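Side-chain contacts in CDA peptide synthetase I (Streptomyces coelicolor, PDB 5DU9), which belongs to the condensation domains of the large modular peptide synthetases, a family whose fold is related to that of the CoA-dependent acyltransferases: residues Ala118-Trp121 with Met122-Arg126; Ala167-Tyr170 with Glu171-Glu175; Gly192-Asp195 with Arg196-Ala199; Gly200-Ala203 with Tyr204-Ser207; Leu246-Pro249 with Pro250-Glu254. The protein carries 1 engineered substitution. One frame throughout, in Å; residues are numbered along the deposited sequence.

Contact 1: Ala118-Trp121 with Met122-Arg126; sequences AQRW and MDRDR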
loop_
_atom_site.group_PDB
_atom_site.type_symbol
_atom_site.label_atom_id
_atom_site.label_comp_id
_atom_site.label_asym_id
_atom_site.label_seq_id
_atom_site.Cartn_x
_atom_site.Cartn_y
_atom_site.Cartn_z
ATOM N N ALA A 118 13.327 16.371 -5.548
ATOM C CA ALA A 118 12.137 16.074 -4.768
ATOM C C ALA A 118 12.186 14.641 -4.245
ATOM O O ALA A 118 11.859 14.384 -3.088
ATOM C CB ALA A 118 10.888 16.294 -5.602
ATOM N N GLN A 119 12.606 13.713 -5.102
ATOM C CA GLN A 119 12.702 12.309 -4.715
ATOM C C GLN A 119 13.721 12.142 -3.597
ATOM O O GLN A 119 13.485 11.414 -2.634
ATOM C CB GLN A 119 13.088 11.438 -5.916
ATOM C CG GLN A 119 13.186 9.942 -5.599
ATOM C CD GLN A 119 11.836 9.316 -5.275
ATOM O OE1 GLN A 119 10.885 9.430 -6.047
ATOM N NE2 GLN A 119 11.752 8.650 -4.130
ATOM N N ARG A 120 14.853 12.824 -3.734
ATOM C CA ARG A 120 15.903 12.779 -2.727
ATOM C C ARG A 120 15.386 13.310 -1.391
ATOM O O ARG A 120 15.703 12.763 -0.334
ATOM C CB ARG A 120 17.121 13.583 -3.187
ATOM C CG ARG A 120 18.271 13.575 -2.197
ATOM C CD ARG A 120 19.514 14.232 -2.771
ATOM N NE ARG A 120 20.541 14.419 -1.751
ATOM C CZ ARG A 120 20.482 15.339 -0.792
ATOM N NH1 ARG A 120 19.442 16.160 -0.718
ATOM N NH2 ARG A 120 21.462 15.437 0.095
ATOM N N TRP A 121 14.581 14.366 -1.442
ATOM C CA TRP A 121 14.010 14.948 -0.230
ATOM C C TRP A 121 13.068 13.966 0.453
ATOM O O TRP A 121 13.106 13.797 1.676
ATOM C CB TRP A 121 13.260 16.245 -0.552
ATOM C CG TRP A 121 12.993 17.090 0.659
ATOM C CD1 TRP A 121 13.709 18.174 1.073
ATOM C CD2 TRP A 121 11.942 16.914 1.616
ATOM N NE1 TRP A 121 13.168 18.686 2.228
ATOM C CE2 TRP A 121 12.086 17.928 2.583
ATOM C CE3 TRP A 121 10.896 15.995 1.751
ATOM C CZ2 TRP A 121 11.218 18.053 3.666
ATOM C CZ3 TRP A 121 10.042 16.121 2.830
ATOM C CH2 TRP A 121 10.209 17.142 3.772
ATOM N N MET A 122 12.219 13.320 -0.341
ATOM C CA MET A 122 11.254 12.368 0.191
ATOM C C MET A 122 11.960 11.146 0.779
ATOM O O MET A 122 11.558 10.634 1.822
ATOM C CB MET A 122 10.267 11.944 -0.900
ATOM C CG MET A 122 9.343 13.065 -1.354
ATOM S SD MET A 122 8.093 12.546 -2.548
ATOM C CE MET A 122 9.089 12.278 -4.008
ATOM N N ASP A 123 13.013 10.687 0.115
ATOM C CA ASP A 123 13.778 9.543 0.601
ATOM C C ASP A 123 14.423 9.842 1.952
ATOM O O ASP A 123 14.445 8.996 2.844
ATOM C CB ASP A 123 14.857 9.147 -0.407
ATOM C CG ASP A 123 14.286 8.528 -1.666
ATOM O OD1 ASP A 123 13.137 8.042 -1.626
ATOM O OD2 ASP A 123 14.994 8.517 -2.693
ATOM N N ARG A 124 14.949 11.051 2.100
ATOM C CA ARG A 124 15.579 11.448 3.350
ATOM C C ARG A 124 14.533 11.633 4.451
ATOM O O ARG A 124 14.788 11.338 5.616
ATOM C CB ARG A 124 16.394 12.723 3.145
ATOM C CG ARG A 124 17.607 12.504 2.254
ATOM C CD ARG A 124 18.267 13.808 1.843
ATOM N NE ARG A 124 18.955 14.451 2.958
ATOM C CZ ARG A 124 20.204 14.181 3.330
ATOM N NH1 ARG A 124 20.920 13.268 2.685
ATOM N NH2 ARG A 124 20.741 14.824 4.359
ATOM N N ASP A 125 13.350 12.108 4.084
ATOM C CA ASP A 125 12.276 12.240 5.059
ATOM C C ASP A 125 11.830 10.864 5.540
ATOM O O ASP A 125 11.645 10.644 6.738
ATOM C CB ASP A 125 11.087 12.998 4.469
ATOM C CG ASP A 125 9.979 13.213 5.485
ATOM O OD1 ASP A 125 10.043 14.214 6.228
ATOM O OD2 ASP A 125 9.061 12.370 5.553
ATOM N N ARG A 126 11.670 9.944 4.595
ATOM C CA ARG A 126 11.209 8.591 4.893
ATOM C C ARG A 126 12.181 7.860 5.816
ATOM O O ARG A 126 11.800 6.917 6.506
ATOM C CB ARG A 126 11.008 7.811 3.583
ATOM C CG ARG A 126 11.080 6.293 3.701
ATOM C CD ARG A 126 10.560 5.605 2.436
ATOM N NE ARG A 126 11.537 5.577 1.341
ATOM C CZ ARG A 126 12.131 4.479 0.868
ATOM N NH1 ARG A 126 11.868 3.277 1.373
ATOM N NH2 ARG A 126 12.998 4.581 -0.131
#
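Arg120 and Arg124, one turn apart on helix 114-126, run side by side in the same direction, and Arg124 can be followed atom by atom. Its CB lies 3.5 Å from Arg120 O, the carbonyl that also accepts the backbone N-H of Arg124. CG, beside its own backbone N (chi1 -68°), approaches Arg120 O to 3.2 Å. CD passes over one face of the Arg120 guanidinium, 3.7 Å from Arg120 NH1. A bend at chi3 (71°) turns NE and CZ alongside Arg120 NH2, with Arg124 CZ 3.7 Å from it, and the two guanidiniums stack nearly parallel, planes 8° apart, Arg124 NH1 lying 3.4 Å from Arg120 NH2.

Gln119 NE2 donates to Asp123 OD1 at 2.9 Å, within its own amide plane but from above that of the carboxylate; Gln119 OE1 accepts from Arg383. Trp121 sets CZ3 3.7 Å from Asp125 CB, and the carboxylate beyond binds Tyr153 and Ser139 and pairs with Arg33.

This helix, the middle element of a beta-alpha-beta unit between strands 103-107 and 138-146, carries Asp125, whose charge is probably balanced by Arg33 on the sheet, whereas two exposed like charges are stacked on one another, an arrangement that probably relies on screening by solvent.

Contact 2: Ala167-Tyr170 with Glu171-Glu175; sequences ALFY and ERLAE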
loop_
_atom_site.group_PDB
_atom_site.type_symbol
_atom_site.label_atom_id
_atom_site.label_comp_id
_atom_site.label_asym_id
_atom_site.label_seq_id
_atom_site.Cartn_x
_atom_site.Cartn_y
_atom_site.Cartn_z
ATOM N N ALA A 167 -5.653 7.644 0.016
ATOM C CA ALA A 167 -6.647 8.129 -0.932
ATOM C C ALA A 167 -7.730 8.941 -0.225
ATOM O O ALA A 167 -8.162 9.976 -0.726
ATOM C CB ALA A 167 -7.267 6.963 -1.694
ATOM N N LEU A 168 -8.167 8.475 0.944
ATOM C CA LEU A 168 -9.176 9.206 1.708
ATOM C C LEU A 168 -8.655 10.589 2.079
ATOM O O LEU A 168 -9.381 11.585 2.003
ATOM C CB LEU A 168 -9.573 8.446 2.974
ATOM C CG LEU A 168 -10.387 7.162 2.804
ATOM C CD1 LEU A 168 -10.521 6.460 4.146
ATOM C CD2 LEU A 168 -11.759 7.446 2.217
ATOM N N PHE A 169 -7.388 10.641 2.475
ATOM C CA PHE A 169 -6.757 11.900 2.843
ATOM C C PHE A 169 -6.701 12.877 1.672
ATOM O O PHE A 169 -7.112 14.031 1.798
ATOM C CB PHE A 169 -5.341 11.660 3.368
ATOM C CG PHE A 169 -4.528 12.917 3.482
ATOM C CD1 PHE A 169 -4.669 13.746 4.577
ATOM C CD2 PHE A 169 -3.641 13.280 2.482
ATOM C CE1 PHE A 169 -3.934 14.913 4.680
ATOM C CE2 PHE A 169 -2.901 14.444 2.578
ATOM C CZ PHE A 169 -3.048 15.260 3.679
ATOM N N TYR A 170 -6.186 12.416 0.535
ATOM C CA TYR A 170 -5.985 13.292 -0.619
ATOM C C TYR A 170 -7.303 13.891 -1.102
ATOM O O TYR A 170 -7.376 15.078 -1.419
ATOM C CB TYR A 170 -5.325 12.531 -1.768
ATOM C CG TYR A 170 -3.852 12.236 -1.607
ATOM C CD1 TYR A 170 -2.963 13.208 -1.168
ATOM C CD2 TYR A 170 -3.349 10.983 -1.922
ATOM C CE1 TYR A 170 -1.612 12.934 -1.038
ATOM C CE2 TYR A 170 -2.010 10.700 -1.800
ATOM C CZ TYR A 170 -1.142 11.680 -1.360
ATOM O OH TYR A 170 0.198 11.393 -1.233
ATOM N N GLU A 171 -8.342 13.064 -1.163
ATOM C CA GLU A 171 -9.648 13.527 -1.614
ATOM C C GLU A 171 -10.197 14.603 -0.686
ATOM O O GLU A 171 -10.749 15.601 -1.144
ATOM C CB GLU A 171 -10.639 12.363 -1.706
ATOM C CG GLU A 171 -10.368 11.405 -2.856
ATOM C CD GLU A 171 -11.600 10.634 -3.294
ATOM O OE1 GLU A 171 -12.582 10.579 -2.524
ATOM O OE2 GLU A 171 -11.583 10.079 -4.413
ATOM N N ARG A 172 -10.046 14.401 0.619
ATOM C CA ARG A 172 -10.537 15.374 1.592
ATOM C C ARG A 172 -9.741 16.675 1.503
ATOM O O ARG A 172 -10.310 17.769 1.554
ATOM C CB ARG A 172 -10.466 14.805 3.011
ATOM C CG ARG A 172 -10.823 15.800 4.108
ATOM C CD ARG A 172 -12.208 16.395 3.909
ATOM N NE ARG A 172 -12.571 17.313 4.986
ATOM C CZ ARG A 172 -13.612 18.139 4.947
ATOM N NH1 ARG A 172 -14.399 18.176 3.881
ATOM N NH2 ARG A 172 -13.862 18.939 5.974
ATOM N N LEU A 173 -8.424 16.546 1.375
ATOM C CA LEU A 173 -7.548 17.707 1.258
ATOM C C LEU A 173 -7.968 18.582 0.088
ATOM O O LEU A 173 -8.088 19.802 0.220
ATOM C CB LEU A 173 -6.094 17.269 1.081
ATOM C CG LEU A 173 -5.074 18.400 0.927
ATOM C CD1 LEU A 173 -4.924 19.163 2.231
ATOM C CD2 LEU A 173 -3.731 17.856 0.467
ATOM N N ALA A 174 -8.185 17.953 -1.062
ATOM C CA ALA A 174 -8.586 18.678 -2.262
ATOM C C ALA A 174 -9.946 19.339 -2.071
ATOM O O ALA A 174 -10.148 20.482 -2.473
ATOM C CB ALA A 174 -8.614 17.744 -3.455
ATOM N N GLU A 175 -10.872 18.618 -1.446
ATOM C CA GLU A 175 -12.212 19.136 -1.196
ATOM C C GLU A 175 -12.165 20.423 -0.378
ATOM O O GLU A 175 -12.841 21.400 -0.704
ATOM C CB GLU A 175 -13.058 18.088 -0.471
ATOM C CG GLU A 175 -14.513 18.484 -0.290
ATOM C CD GLU A 175 -15.326 17.401 0.387
ATOM O OE1 GLU A 175 -14.838 16.826 1.382
ATOM O OE2 GLU A 175 -16.450 17.120 -0.079
#
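Phe169 and Leu173 lie alongside each other one turn apart on helix 163-182. With CG anti to the backbone N (chi1 167°), the ring projects outward from the helix beside Leu173; Leu173 CB lies over one of its faces and Leu173 CD2 comes to 4.1 Å from Phe169 CE2. The same two residues share a backbone bond, Leu173 N to Phe169 O at 2.9 Å.

The other main-chain donors are met in the same regular way: Glu171 N by Ala167 O at 3.1 Å, Arg172 N by Leu168 O at 3.2 Å and Ala174 N by Tyr170 O at 3.0 Å. Among the side chains, the buried hydroxyl of Tyr170 finds its partner outside the helix, in a hydrogen bond with Ser36 OG. Arg172 bends at chi2 (57°), and its NH1 makes a salt bridge to Glu175 OE1 at 2.9 Å, leaving in the guanidinium plane but meeting the carboxylate well above its own. Pro187 O is a second acceptor for that same NH1.

Phe169 and Leu173 also pack on Tyr152 of strand 149-157 and on Thr56 of helix 46-58. The chemistry therefore separates by side: carbon contacts and a paired hydroxyl where the helix covers the sheet, and an arginine held between a carboxylate and a carbonyl farther out, which probably restricts its rotation.

Contact 3: Gly192-Asp195 with Arg196-Ala199; sequences GDTD and RMVA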
loop_
_atom_site.group_PDB
_atom_site.type_symbol
_atom_site.label_atom_id
_atom_site.label_comp_id
_atom_site.label_asym_id
_atom_site.label_seq_id
_atom_site.Cartn_x
_atom_site.Cartn_y
_atom_site.Cartn_z
ATOM N N GLY A 192 -15.489 7.882 9.038
ATOM C CA GLY A 192 -16.091 6.974 9.995
ATOM C C GLY A 192 -15.364 6.959 11.327
ATOM O O GLY A 192 -14.448 7.751 11.560
ATOM N N ASP A 193 -15.775 6.042 12.199
ATOM C CA ASP A 193 -15.283 5.992 13.571
ATOM C C ASP A 193 -14.387 4.785 13.818
ATOM O O ASP A 193 -14.768 3.646 13.552
ATOM C CB ASP A 193 -16.459 5.966 14.549
ATOM C CG ASP A 193 -16.007 5.914 15.988
ATOM O OD1 ASP A 193 -15.585 6.964 16.515
ATOM O OD2 ASP A 193 -16.065 4.824 16.591
ATOM N N THR A 194 -13.198 5.045 14.348
ATOM C CA THR A 194 -12.212 3.996 14.566
ATOM C C THR A 194 -12.647 3.036 15.674
ATOM O O THR A 194 -12.471 1.827 15.548
ATOM C CB THR A 194 -10.837 4.589 14.920
ATOM O OG1 THR A 194 -10.403 5.454 13.861
ATOM C CG2 THR A 194 -9.802 3.490 15.118
ATOM N N ASP A 195 -13.211 3.568 16.754
ATOM C CA ASP A 195 -13.614 2.724 17.875
ATOM C C ASP A 195 -14.592 1.643 17.421
ATOM O O ASP A 195 -14.481 0.490 17.828
ATOM C CB ASP A 195 -14.242 3.556 18.997
ATOM C CG ASP A 195 -13.213 4.340 19.799
ATOM O OD1 ASP A 195 -12.037 3.926 19.851
ATOM O OD2 ASP A 195 -13.592 5.366 20.399
ATOM N N ARG A 196 -15.543 2.011 16.568
ATOM C CA ARG A 196 -16.518 1.043 16.080
ATOM C C ARG A 196 -15.863 0.016 15.159
ATOM O O ARG A 196 -16.247 -1.153 15.157
ATOM C CB ARG A 196 -17.666 1.746 15.353
ATOM C CG ARG A 196 -18.668 2.398 16.284
ATOM C CD ARG A 196 -19.923 2.817 15.537
ATOM N NE ARG A 196 -19.812 4.169 14.997
ATOM C CZ ARG A 196 -20.219 4.549 13.787
ATOM N NH1 ARG A 196 -20.764 3.680 12.943
ATOM N NH2 ARG A 196 -20.071 5.813 13.417
ATOM N N MET A 197 -14.880 0.458 14.377
ATOM C CA MET A 197 -14.135 -0.435 13.493
ATOM C C MET A 197 -13.361 -1.462 14.325
ATOM O O MET A 197 -13.362 -2.655 14.022
ATOM C CB MET A 197 -13.190 0.376 12.591
ATOM C CG MET A 197 -12.440 -0.444 11.545
ATOM S SD MET A 197 -11.663 0.580 10.264
ATOM C CE MET A 197 -10.476 1.522 11.223
ATOM N N VAL A 198 -12.709 -0.995 15.381
ATOM C CA VAL A 198 -11.983 -1.881 16.286
ATOM C C VAL A 198 -12.940 -2.847 16.992
ATOM O O VAL A 198 -12.631 -4.026 17.161
ATOM C CB VAL A 198 -11.188 -1.065 17.327
ATOM C CG1 VAL A 198 -10.628 -1.958 18.436
ATOM C CG2 VAL A 198 -10.065 -0.310 16.636
ATOM N N ALA A 199 -14.102 -2.352 17.399
ATOM C CA ALA A 199 -15.089 -3.207 18.050
ATOM C C ALA A 199 -15.531 -4.329 17.112
ATOM O O ALA A 199 -15.801 -5.450 17.553
ATOM C CB ALA A 199 -16.290 -2.386 18.507
#
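Asp193 caps the N-terminus of helix 194-205 by accepting Arg196 N on its OD2 at 2.9 Å. The carboxylate is placed for this by a CG anti to the backbone N (chi1 -180°), and the incoming N-H uses the anti side of OD2, somewhat out of the carboxylate plane. The first turn is completed by Met197 N, which reaches Asp193 O at 3.3 Å.

The close-packed flank is that of Thr194, Met197 and Val198, all buried. Val198 N bonds to Thr194 O at 2.8 Å, Val198 CG2 stands 3.4 Å from the same oxygen, and the methyls Thr194 CG2 and Val198 CG2 meet at 4.1 Å.

The flank of Arg196 is looser and exposed. Its chain crosses that of Asp193 at about a right angle, bringing NE and NH2 near Asp193 CB, but Arg196 NE stays 4.1 Å from Asp193 OD2, which lies well out of the guanidinium plane; any attraction is probably one of charge alone. A sulfate ion, probably from the crystallisation liquor, is bound about 4 Å from this side chain.

Around the contact, Asp195 bonds to His10, Thr194 touches Arg77 on strand 75-79, and Arg196 and Met197 rest on Asn301 and Ala302 of helix 300-303.

Contact 4: Gly200-Ala203 with Tyr204-Ser207; sequences GEEA and YRAS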
loop_
_atom_site.group_PDB
_atom_site.type_symbol
_atom_site.label_atom_id
_atom_site.label_comp_id
_atom_site.label_asym_id
_atom_site.label_seq_id
_atom_site.Cartn_x
_atom_site.Cartn_y
_atom_site.Cartn_z
ATOM N N GLY A 200 -15.596 -4.023 15.822
ATOM C CA GLY A 200 -15.943 -5.012 14.819
ATOM C C GLY A 200 -14.921 -6.131 14.767
ATOM O O GLY A 200 -15.276 -7.304 14.647
ATOM N N GLU A 201 -13.646 -5.767 14.866
ATOM C CA GLU A 201 -12.570 -6.753 14.840
ATOM C C GLU A 201 -12.643 -7.627 16.083
ATOM O O GLU A 201 -12.478 -8.841 16.007
ATOM C CB GLU A 201 -11.198 -6.074 14.757
ATOM C CG GLU A 201 -10.985 -5.235 13.511
ATOM C CD GLU A 201 -9.540 -4.788 13.350
ATOM O OE1 GLU A 201 -8.833 -4.674 14.376
ATOM O OE2 GLU A 201 -9.110 -4.558 12.198
ATOM N N GLU A 202 -12.896 -6.995 17.223
ATOM C CA GLU A 202 -13.036 -7.715 18.481
ATOM C C GLU A 202 -14.190 -8.711 18.405
ATOM O O GLU A 202 -14.079 -9.837 18.889
ATOM C CB GLU A 202 -13.246 -6.731 19.634
ATOM C CG GLU A 202 -11.970 -6.012 20.046
ATOM C CD GLU A 202 -12.205 -4.926 21.076
ATOM O OE1 GLU A 202 -13.379 -4.618 21.368
ATOM O OE2 GLU A 202 -11.209 -4.380 21.597
ATOM N N ALA A 203 -15.290 -8.302 17.781
ATOM C CA ALA A 203 -16.437 -9.186 17.622
ATOM C C ALA A 203 -16.069 -10.369 16.734
ATOM O O ALA A 203 -16.499 -11.497 16.984
ATOM C CB ALA A 203 -17.622 -8.431 17.044
ATOM N N TYR A 204 -15.270 -10.115 15.702
ATOM C CA TYR A 204 -14.843 -11.187 14.813
ATOM C C TYR A 204 -13.986 -12.199 15.569
ATOM O O TYR A 204 -14.174 -13.407 15.434
ATOM C CB TYR A 204 -14.059 -10.643 13.615
ATOM C CG TYR A 204 -13.215 -11.715 12.966
ATOM C CD1 TYR A 204 -13.794 -12.696 12.176
ATOM C CD2 TYR A 204 -11.842 -11.762 13.172
ATOM C CE1 TYR A 204 -13.023 -13.695 11.595
ATOM C CE2 TYR A 204 -11.068 -12.751 12.601
ATOM C CZ TYR A 204 -11.661 -13.713 11.812
ATOM O OH TYR A 204 -10.885 -14.696 11.245
ATOM N N ARG A 205 -13.045 -11.701 16.365
ATOM C CA ARG A 205 -12.154 -12.575 17.121
ATOM C C ARG A 205 -12.929 -13.469 18.085
ATOM O O ARG A 205 -12.507 -14.589 18.373
ATOM C CB ARG A 205 -11.117 -11.749 17.889
ATOM C CG ARG A 205 -10.064 -11.111 16.991
ATOM C CD ARG A 205 -8.851 -10.637 17.775
ATOM N NE ARG A 205 -9.122 -9.448 18.580
ATOM C CZ ARG A 205 -9.147 -8.206 18.099
ATOM N NH1 ARG A 205 -8.933 -7.981 16.809
ATOM N NH2 ARG A 205 -9.395 -7.186 18.909
ATOM N N ALA A 206 -14.068 -12.976 18.568
ATOM C CA ALA A 206 -14.887 -13.712 19.527
ATOM C C ALA A 206 -15.925 -14.610 18.854
ATOM O O ALA A 206 -16.688 -15.298 19.536
ATOM C CB ALA A 206 -15.585 -12.737 20.466
ATOM N N SER A 207 -15.951 -14.609 17.524
ATOM C CA SER A 207 -17.003 -15.296 16.776
ATOM C C SER A 207 -16.612 -16.710 16.370
ATOM O O SER A 207 -15.446 -17.093 16.445
ATOM C CB SER A 207 -17.368 -14.500 15.521
ATOM O OG SER A 207 -16.379 -14.650 14.520
HETATM O O HOH W 1 -8.708 -4.813 17.046
#
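Arg205 folds back over Glu201 and Glu202 at the end of helix 194-205, and its side chain is the part of the contact most covered by the preceding turn. The bend at chi3 (-72°) lays one face of the guanidinium against the backbone, over Glu201 O and Glu202 CA, with NH1 3.6 Å from Glu201 CB. No direct salt bridge results: Arg205 NH1 stops 4.1 Å from Glu201 OE1, the two planes almost perpendicular. A water joins them instead, lying at the edge of the guanidinium, donating to Glu201 OE1 at 2.7 Å and accepting from Arg205 NH2 at 3.1 Å. Glu201 OE1 also accepts from Ser14 N.

Buried Tyr204 has CB 3.4 Å from Glu201 O and its hydroxyl bonded to Asp213. Its backbone O accepts twice from Ser207, from OG at 2.7 Å and from N at 3.0 Å; Ser207 is also the N-cap of helix 208-220.

Ala206 N is shared between Glu202 O, its regular i-4 acceptor, and a weak bond to O of exposed Ala203 at 3.3 Å.

The chemistry implies a helix end where one carbonyl accepts two hydrogen bonds, and an arginine linked to Glu201 through water and to Glu202 probably by charge alone, which may leave it some mobility.

Contact 5: Leu246-Pro249 with Pro250-Glu254; sequences LGLP and PERTE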
loop_
_atom_site.group_PDB
_atom_site.type_symbol
_atom_site.label_atom_id
_atom_site.label_comp_id
_atom_site.label_asym_id
_atom_site.label_seq_id
_atom_site.Cartn_x
_atom_site.Cartn_y
_atom_site.Cartn_z
ATOM N N LEU A 246 9.054 2.008 -12.567
ATOM C CA LEU A 246 9.027 1.949 -14.022
ATOM C C LEU A 246 7.670 2.412 -14.519
ATOM O O LEU A 246 6.649 1.841 -14.158
ATOM C CB LEU A 246 9.318 0.529 -14.513
ATOM C CG LEU A 246 9.179 0.261 -16.013
ATOM C CD1 LEU A 246 10.122 1.145 -16.812
ATOM C CD2 LEU A 246 9.433 -1.203 -16.317
ATOM N N GLY A 247 7.669 3.460 -15.335
ATOM C CA GLY A 247 6.446 3.953 -15.942
ATOM C C GLY A 247 6.140 3.232 -17.239
ATOM O O GLY A 247 7.003 3.130 -18.118
ATOM N N LEU A 248 4.911 2.733 -17.345
ATOM C CA LEU A 248 4.438 2.030 -18.533
ATOM C C LEU A 248 3.279 2.800 -19.152
ATOM O O LEU A 248 2.229 2.938 -18.528
ATOM C CB LEU A 248 3.987 0.612 -18.188
ATOM C CG LEU A 248 5.014 -0.297 -17.514
ATOM C CD1 LEU A 248 4.369 -1.632 -17.181
ATOM C CD2 LEU A 248 6.236 -0.493 -18.399
ATOM N N PRO A 249 3.457 3.308 -20.380
ATOM C CA PRO A 249 2.344 4.032 -20.995
ATOM C C PRO A 249 1.246 3.085 -21.471
ATOM O O PRO A 249 1.473 1.879 -21.528
ATOM C CB PRO A 249 3.003 4.748 -22.170
ATOM C CG PRO A 249 4.134 3.867 -22.544
ATOM C CD PRO A 249 4.643 3.284 -21.254
ATOM N N PRO A 250 0.066 3.623 -21.803
ATOM C CA PRO A 250 -1.058 2.799 -22.270
ATOM C C PRO A 250 -0.709 1.870 -23.439
ATOM O O PRO A 250 -1.263 0.774 -23.523
ATOM C CB PRO A 250 -2.095 3.843 -22.694
ATOM C CG PRO A 250 -1.814 5.010 -21.816
ATOM C CD PRO A 250 -0.320 5.037 -21.644
ATOM N N GLU A 251 0.196 2.293 -24.317
ATOM C CA GLU A 251 0.610 1.457 -25.441
ATOM C C GLU A 251 1.160 0.113 -24.957
ATOM O O GLU A 251 1.053 -0.897 -25.659
ATOM C CB GLU A 251 1.656 2.184 -26.293
ATOM C CG GLU A 251 2.133 1.405 -27.520
ATOM C CD GLU A 251 1.033 1.172 -28.545
ATOM O OE1 GLU A 251 0.021 1.901 -28.517
ATOM O OE2 GLU A 251 1.185 0.257 -29.381
ATOM N N ARG A 252 1.740 0.104 -23.758
ATOM C CA ARG A 252 2.304 -1.117 -23.186
ATOM C C ARG A 252 1.314 -1.854 -22.278
ATOM O O ARG A 252 1.376 -3.076 -22.171
ATOM C CB ARG A 252 3.581 -0.804 -22.398
ATOM C CG ARG A 252 4.766 -0.356 -23.262
ATOM C CD ARG A 252 6.088 -0.414 -22.497
ATOM N NE ARG A 252 6.532 -1.786 -22.254
ATOM C CZ ARG A 252 7.595 -2.115 -21.523
ATOM N NH1 ARG A 252 8.336 -1.173 -20.954
ATOM N NH2 ARG A 252 7.920 -3.390 -21.362
ATOM N N THR A 253 0.399 -1.120 -21.640
ATOM C CA THR A 253 -0.445 -1.691 -20.584
ATOM C C THR A 253 -1.851 -2.091 -21.039
ATOM O O THR A 253 -2.514 -2.887 -20.373
ATOM C CB THR A 253 -0.590 -0.710 -19.390
ATOM O OG1 THR A 253 -1.271 0.480 -19.803
ATOM C CG2 THR A 253 0.775 -0.332 -18.836
ATOM N N GLU A 254 -2.310 -1.549 -22.162
ATOM C CA GLU A 254 -3.645 -1.874 -22.663
ATOM C C GLU A 254 -3.852 -3.376 -22.845
ATOM O O GLU A 254 -4.966 -3.875 -22.683
ATOM C CB GLU A 254 -3.902 -1.156 -23.992
ATOM C CG GLU A 254 -4.316 0.299 -23.829
ATOM C CD GLU A 254 -4.279 1.080 -25.133
ATOM O OE1 GLU A 254 -3.929 0.496 -26.185
ATOM O OE2 GLU A 254 -4.602 2.287 -25.103
HETATM O O HOH W 2 8.114 1.590 -20.431
#
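Leu248 meets Thr253 and Arg252 where strand 242-248 passes into helix 250-263. The apolar touch is close: Leu248 CB and Thr253 CG2 are 3.4 Å apart, tighter than ordinary van der Waals contact. The methyl is turned to the leucine because Thr253 OG1 takes the position between backbone N and carbonyl carbon (chi1 64°). One branch methyl of the leucine, CD2, lies over one face of the Arg252 guanidinium, 3.4 Å from Arg252 NH1, a contact of methyl and flat cation. Arg252 CG and CD also graze the ring of Pro249.

The architecture is a strand-to-helix turn, the two axes running at 80° to each other. Strand 242-248 is an outermost strand of a four-stranded mixed sheet, paired with 404-411. Pro249 occupies the N-cap position, and Pro250 opens the helix, where the missing N-H costs no helical bond.

Among the hydrogen bonds, Pro249 O is gripped twice. Arg252 N reaches it at 2.9 Å from well above the carbonyl plane, and Thr253 N at 3.2 Å within that plane. Thr253 OG1 bonds to Pro401 O, tying the turn to the neighbouring loop.

One polar link runs through water, which donates to Gly247 O at 3.0 Å and accepts from Arg252 NH1 at 2.8 Å, sitting at the edge of the guanidinium and in its plane. As for charge, Arg252 NH2 makes a long, weak ion pair with Glu426 on helix 418-437, the helix whose Val429 packs against both Leu248 and Arg252.

Overall arrangement
All five contacts are local, yet they sample widely separated parts of one condensation domain. Contacts 3 and 4 follow each other along helix 194-205, centres about 12 Å apart, and lie near the bound (2S)-2-amino-N-butyl-propanamide: the side chains of Met197 and Glu201 are about 13 and 10 Å from it. Both touch Val309, next in sequence to the pocket residue Met308, and Glu201 bonds to Ser14, on the helix that carries the pocket residues Cys18 and Val19. Contacts 1 and 2, centres about 22 Å apart, both pack on strand 149-157. Contact 5 lies across the chain's centre from contact 4, about 42 Å away between centres, on the separate four-stranded sheet.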